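Long-range contact in DisA protein (Sorangium cellulosum, PDB 6CCA), which probably transfers methyl groups to carbon during gem-dimethylation of a polyketide intermediate on the disorazol assembly line: residues I206-L220 with S241-L253. Numbering follows the deposited sequence.
Sequences IKSLLVFLDARVPHL and SVLEALSSHARHL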
loop_
_atom_site.group_PDB
_atom_site.type_symbol
_atom_site.label_atom_id
_atom_site.label_comp_id
_atom_site.label_asym_id
_atom_site.label_seq_id
_atom_site.Cartn_x
_atom_site.Cartn_y
_atom_site.Cartn_z
ATOM N N ILE A 206 4.135 -14.469 2.598
ATOM C CA ILE A 206 4.266 -15.862 2.198
ATOM C C ILE A 206 4.502 -16.708 3.451
ATOM O O ILE A 206 3.875 -17.723 3.638
ATOM C CB ILE A 206 5.397 -16.066 1.189
ATOM C CG1 ILE A 206 4.978 -15.514 -0.181
ATOM C CG2 ILE A 206 5.696 -17.573 0.966
ATOM C CD1 ILE A 206 6.073 -15.449 -1.235
ATOM N N LYS A 207 5.414 -16.278 4.286
ATOM C CA LYS A 207 5.694 -16.998 5.523
ATOM C C LYS A 207 4.438 -17.140 6.369
ATOM O O LYS A 207 4.182 -18.211 6.982
ATOM C CB LYS A 207 6.779 -16.224 6.321
ATOM C CG LYS A 207 7.221 -16.886 7.644
ATOM C CD LYS A 207 7.716 -18.251 7.361
ATOM C CE LYS A 207 8.603 -18.833 8.467
ATOM N NZ LYS A 207 8.621 -20.327 8.248
ATOM N N SER A 208 3.642 -16.074 6.478
ATOM C CA SER A 208 2.454 -16.145 7.250
ATOM C C SER A 208 1.538 -17.210 6.723
ATOM O O SER A 208 0.912 -17.928 7.488
ATOM C CB SER A 208 1.737 -14.810 7.311
ATOM O OG SER A 208 2.522 -13.719 7.829
ATOM N N LEU A 209 1.389 -17.282 5.399
ATOM C CA LEU A 209 0.480 -18.229 4.822
ATOM C C LEU A 209 0.953 -19.665 5.041
ATOM O O LEU A 209 0.142 -20.570 5.317
ATOM C CB LEU A 209 0.263 -17.935 3.314
ATOM C CG LEU A 209 -0.308 -16.549 2.985
ATOM C CD1 LEU A 209 -0.339 -16.415 1.448
ATOM C CD2 LEU A 209 -1.672 -16.236 3.568
ATOM N N LEU A 210 2.249 -19.894 4.885
ATOM C CA LEU A 210 2.789 -21.214 5.041
ATOM C C LEU A 210 2.711 -21.662 6.487
ATOM O O LEU A 210 2.446 -22.851 6.763
ATOM C CB LEU A 210 4.208 -21.232 4.527
ATOM C CG LEU A 210 4.308 -21.149 2.996
ATOM C CD1 LEU A 210 5.741 -21.193 2.557
ATOM C CD2 LEU A 210 3.561 -22.249 2.262
ATOM N N VAL A 211 2.887 -20.730 7.428
ATOM C CA VAL A 211 2.730 -21.092 8.856
ATOM C C VAL A 211 1.288 -21.472 9.143
ATOM O O VAL A 211 0.965 -22.466 9.851
ATOM C CB VAL A 211 3.258 -19.950 9.731
ATOM C CG1 VAL A 211 2.702 -19.989 11.156
ATOM C CG2 VAL A 211 4.773 -19.988 9.650
ATOM N N PHE A 212 0.384 -20.758 8.525
ATOM C CA PHE A 212 -1.029 -21.100 8.676
ATOM C C PHE A 212 -1.305 -22.499 8.153
ATOM O O PHE A 212 -1.956 -23.328 8.842
ATOM C CB PHE A 212 -1.914 -20.077 7.962
ATOM C CG PHE A 212 -3.361 -20.308 8.183
ATOM C CD1 PHE A 212 -4.062 -21.203 7.432
ATOM C CD2 PHE A 212 -3.992 -19.685 9.261
ATOM C CE1 PHE A 212 -5.417 -21.379 7.693
ATOM C CE2 PHE A 212 -5.330 -19.858 9.517
ATOM C CZ PHE A 212 -6.038 -20.730 8.731
ATOM N N LEU A 213 -0.844 -22.772 6.960
ATOM C CA LEU A 213 -1.085 -24.054 6.342
ATOM C C LEU A 213 -0.459 -25.178 7.154
ATOM O O LEU A 213 -1.049 -26.193 7.327
ATOM C CB LEU A 213 -0.623 -24.086 4.891
ATOM C CG LEU A 213 -1.530 -23.278 3.973
ATOM C CD1 LEU A 213 -0.877 -22.888 2.675
ATOM C CD2 LEU A 213 -2.784 -24.030 3.671
ATOM N N ASP A 214 0.733 -24.952 7.645
ATOM C CA ASP A 214 1.412 -25.969 8.427
ATOM C C ASP A 214 0.643 -26.307 9.672
ATOM O O ASP A 214 0.622 -27.406 10.072
ATOM C CB ASP A 214 2.786 -25.524 8.839
ATOM C CG ASP A 214 3.779 -25.636 7.745
ATOM O OD1 ASP A 214 3.556 -26.328 6.742
ATOM O OD2 ASP A 214 4.800 -24.991 7.912
ATOM N N ALA A 215 0.035 -25.330 10.290
ATOM C CA ALA A 215 -0.800 -25.565 11.445
ATOM C C ALA A 215 -2.110 -26.295 11.177
ATOM O O ALA A 215 -2.517 -27.083 11.960
ATOM C CB ALA A 215 -1.090 -24.267 12.146
ATOM N N ARG A 216 -2.761 -26.009 10.075
ATOM C CA ARG A 216 -4.082 -26.532 9.819
ATOM C C ARG A 216 -4.085 -27.827 9.044
ATOM O O ARG A 216 -4.952 -28.662 9.251
ATOM C CB ARG A 216 -4.885 -25.563 8.956
ATOM C CG ARG A 216 -5.200 -24.234 9.608
ATOM C CD ARG A 216 -6.228 -24.255 10.724
ATOM N NE ARG A 216 -7.239 -25.298 10.649
ATOM C CZ ARG A 216 -8.313 -25.312 9.871
ATOM N NH1 ARG A 216 -8.579 -24.319 9.004
ATOM N NH2 ARG A 216 -9.119 -26.361 9.961
ATOM N N VAL A 217 -3.182 -27.962 8.090
ATOM C CA VAL A 217 -3.244 -29.104 7.150
ATOM C C VAL A 217 -3.314 -30.430 7.900
ATOM O O VAL A 217 -4.154 -31.276 7.555
ATOM C CB VAL A 217 -2.080 -29.111 6.144
ATOM C CG1 VAL A 217 -1.803 -30.488 5.564
ATOM C CG2 VAL A 217 -2.411 -28.140 5.014
ATOM N N PRO A 218 -2.508 -30.582 8.953
ATOM C CA PRO A 218 -2.537 -31.861 9.670
ATOM C C PRO A 218 -3.893 -32.248 10.204
ATOM O O PRO A 218 -4.134 -33.435 10.372
ATOM C CB PRO A 218 -1.581 -31.619 10.843
ATOM C CG PRO A 218 -0.541 -30.761 10.217
ATOM C CD PRO A 218 -1.374 -29.762 9.420
ATOM N N HIS A 219 -4.753 -31.268 10.484
ATOM C CA HIS A 219 -6.051 -31.531 11.041
ATOM C C HIS A 219 -7.197 -31.538 10.055
ATOM O O HIS A 219 -8.343 -31.672 10.464
ATOM C CB HIS A 219 -6.300 -30.571 12.160
ATOM C CG HIS A 219 -5.238 -30.637 13.194
ATOM N ND1 HIS A 219 -4.252 -29.677 13.314
ATOM C CD2 HIS A 219 -4.947 -31.593 14.106
ATOM C CE1 HIS A 219 -3.419 -30.018 14.284
ATOM N NE2 HIS A 219 -3.824 -31.172 14.786
ATOM N N LEU A 220 -6.920 -31.459 8.760
ATOM C CA LEU A 220 -7.994 -31.479 7.791
ATOM C C LEU A 220 -8.614 -32.869 7.662
ATOM O O LEU A 220 -7.895 -33.850 7.672
ATOM C CB LEU A 220 -7.462 -31.078 6.425
ATOM C CG LEU A 220 -7.024 -29.584 6.350
ATOM C CD1 LEU A 220 -6.322 -29.385 5.033
ATOM C CD2 LEU A 220 -8.219 -28.615 6.486
ATOM N N SER A 241 4.637 -15.129 -6.855
ATOM C CA SER A 241 5.473 -15.771 -5.914
ATOM C C SER A 241 4.672 -16.400 -4.777
ATOM O O SER A 241 5.102 -17.396 -4.219
ATOM C CB SER A 241 6.588 -14.815 -5.475
ATOM O OG SER A 241 6.022 -13.840 -4.623
ATOM N N VAL A 242 3.518 -15.840 -4.421
ATOM C CA VAL A 242 2.660 -16.498 -3.490
ATOM C C VAL A 242 2.193 -17.879 -3.999
ATOM O O VAL A 242 2.279 -18.919 -3.299
ATOM C CB VAL A 242 1.451 -15.620 -3.131
ATOM C CG1 VAL A 242 0.455 -16.400 -2.292
ATOM C CG2 VAL A 242 1.893 -14.334 -2.386
ATOM N N LEU A 243 1.688 -17.884 -5.220
ATOM C CA LEU A 243 1.157 -19.111 -5.780
ATOM C C LEU A 243 2.299 -20.155 -5.904
ATOM O O LEU A 243 2.107 -21.331 -5.678
ATOM C CB LEU A 243 0.535 -18.801 -7.130
ATOM C CG LEU A 243 -0.688 -17.900 -7.115
ATOM C CD1 LEU A 243 -1.204 -17.729 -8.551
ATOM C CD2 LEU A 243 -1.805 -18.389 -6.238
ATOM N N GLU A 244 3.480 -19.738 -6.319
ATOM C CA GLU A 244 4.569 -20.698 -6.418
ATOM C C GLU A 244 4.896 -21.287 -5.037
ATOM O O GLU A 244 5.082 -22.512 -4.894
ATOM C CB GLU A 244 5.803 -20.073 -7.052
ATOM C CG GLU A 244 6.932 -21.082 -7.286
ATOM C CD GLU A 244 6.538 -22.245 -8.241
ATOM O OE1 GLU A 244 5.553 -22.179 -9.047
ATOM O OE2 GLU A 244 7.188 -23.296 -8.175
ATOM N N ALA A 245 4.946 -20.437 -4.011
ATOM C CA ALA A 245 5.265 -20.952 -2.641
ATOM C C ALA A 245 4.179 -21.870 -2.137
ATOM O O ALA A 245 4.413 -22.821 -1.369
ATOM C CB ALA A 245 5.462 -19.804 -1.649
ATOM N N LEU A 246 2.944 -21.612 -2.535
ATOM C CA LEU A 246 1.846 -22.410 -2.025
ATOM C C LEU A 246 1.608 -23.697 -2.795
ATOM O O LEU A 246 0.803 -24.501 -2.355
ATOM C CB LEU A 246 0.578 -21.584 -1.974
ATOM C CG LEU A 246 0.291 -20.815 -0.681
ATOM C CD1 LEU A 246 1.464 -20.065 -0.133
ATOM C CD2 LEU A 246 -0.858 -19.855 -0.952
ATOM N N SER A 247 2.233 -23.841 -3.962
ATOM C CA SER A 247 1.730 -24.797 -4.960
ATOM C C SER A 247 1.910 -26.239 -4.469
ATOM O O SER A 247 1.151 -27.087 -4.873
ATOM C CB SER A 247 2.383 -24.615 -6.334
ATOM O OG SER A 247 3.778 -24.729 -6.202
ATOM N N SER A 248 2.884 -26.483 -3.591
ATOM C CA SER A 248 3.048 -27.801 -2.957
ATOM C C SER A 248 1.901 -28.197 -2.047
ATOM O O SER A 248 1.812 -29.384 -1.725
ATOM C CB SER A 248 4.346 -27.876 -2.145
ATOM O OG SER A 248 4.242 -27.102 -0.949
ATOM N N HIS A 249 1.046 -27.255 -1.608
ATOM C CA HIS A 249 -0.161 -27.583 -0.875
ATOM C C HIS A 249 -1.369 -27.706 -1.724
ATOM O O HIS A 249 -2.492 -27.742 -1.202
ATOM C CB HIS A 249 -0.511 -26.501 0.166
ATOM C CG HIS A 249 0.402 -26.501 1.336
ATOM N ND1 HIS A 249 1.629 -25.880 1.310
ATOM C CD2 HIS A 249 0.306 -27.102 2.542
ATOM C CE1 HIS A 249 2.232 -26.060 2.469
ATOM N NE2 HIS A 249 1.443 -26.785 3.240
ATOM N N ALA A 250 -1.159 -27.722 -3.030
ATOM C CA ALA A 250 -2.265 -27.646 -3.955
ATOM C C ALA A 250 -3.403 -28.586 -3.595
ATOM O O ALA A 250 -4.551 -28.206 -3.724
ATOM C CB ALA A 250 -1.804 -27.862 -5.368
ATOM N N ARG A 251 -3.125 -29.784 -3.096
ATOM C CA ARG A 251 -4.227 -30.749 -2.909
ATOM C C ARG A 251 -5.195 -30.402 -1.788
ATOM O O ARG A 251 -6.372 -30.820 -1.818
ATOM C CB ARG A 251 -3.683 -32.183 -2.810
ATOM C CG ARG A 251 -3.487 -32.781 -1.426
ATOM C CD ARG A 251 -2.727 -34.109 -1.564
ATOM N NE ARG A 251 -1.985 -34.438 -0.345
ATOM C CZ ARG A 251 -0.887 -33.805 0.086
ATOM N NH1 ARG A 251 -0.368 -32.784 -0.587
ATOM N NH2 ARG A 251 -0.304 -34.193 1.217
ATOM N N HIS A 252 -4.758 -29.612 -0.817
ATOM C CA HIS A 252 -5.732 -29.116 0.174
ATOM C C HIS A 252 -5.938 -27.602 0.178
ATOM O O HIS A 252 -6.305 -27.032 1.176
ATOM C CB HIS A 252 -5.425 -29.630 1.564
ATOM C CG HIS A 252 -4.038 -30.121 1.713
ATOM N ND1 HIS A 252 -2.958 -29.271 1.741
ATOM C CD2 HIS A 252 -3.547 -31.377 1.847
ATOM C CE1 HIS A 252 -1.851 -29.984 1.860
ATOM N NE2 HIS A 252 -2.182 -31.262 1.935
ATOM N N LEU A 253 -5.766 -26.980 -0.959
ATOM C CA LEU A 253 -5.879 -25.544 -1.048
ATOM C C LEU A 253 -6.828 -25.108 -2.158
ATOM O O LEU A 253 -6.831 -25.682 -3.264
ATOM C CB LEU A 253 -4.454 -25.004 -1.233
ATOM C CG LEU A 253 -4.289 -23.528 -1.511
ATOM C CD1 LEU A 253 -4.662 -22.771 -0.259
ATOM C CD2 LEU A 253 -2.848 -23.293 -1.885
#
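Ile206 uses both branches: CG1 packs on Val242 and its terminal CD1 reaches the backbone O of Ser241, while CG2 presses on Ala245. The last meeting is tighter than usual van der Waals contact, with Ile206 CG2 only 3.4 Å from Ala245 CB. It marks the end where the two helices come nearest, Ile206 CA lying 5.9 Å from Val242 CA. One turn on, Leu209 crosses Val242 at about a right angle, its CD1 3.8 Å from Val242 CG1, while Leu210 CD2 touches both the carbonyl O of Ala245 and CD1 of Leu246. With CG of Leu213 beside the backbone N and anti to the carbonyl carbon (chi1 -73°), its CD1 is carried to Leu246 CG. Its CB, placed by the backbone, sits over one face of the His249 imidazole in a CH-pi contact, 4.0 Å from the ring centroid. Asp214 approaches the rim of that ring instead, its OD1 4.1 Å from His249 NE2, too long for a bond. His249 ND1 is buried without a polar partner. Val217 CG1 lies over a face of His252, 3.9 Å from the centroid, and CG2 touches that ring at ND1 as well as the edge of His249. Leu220 closes the row with CD1 3.6 Å from His252 CB. No hydrogen bond crosses the interface; van der Waals and CH-pi contacts join the segments, whose helical parts are inclined at 29°, and the backbones draw apart as far as His249 and close slightly again at His252. Leu213 and Leu220 also touch Ile226 of strand 226-231, and Leu209 touches Val302 of strand 300-306. Two nearly parallel helices packed side by side, with helix 239-246 linking parallel neighbouring strands 226-231 and 253-257 in a beta-alpha-beta crossover, are characteristic of the Rossmann-like methyltransferase fold.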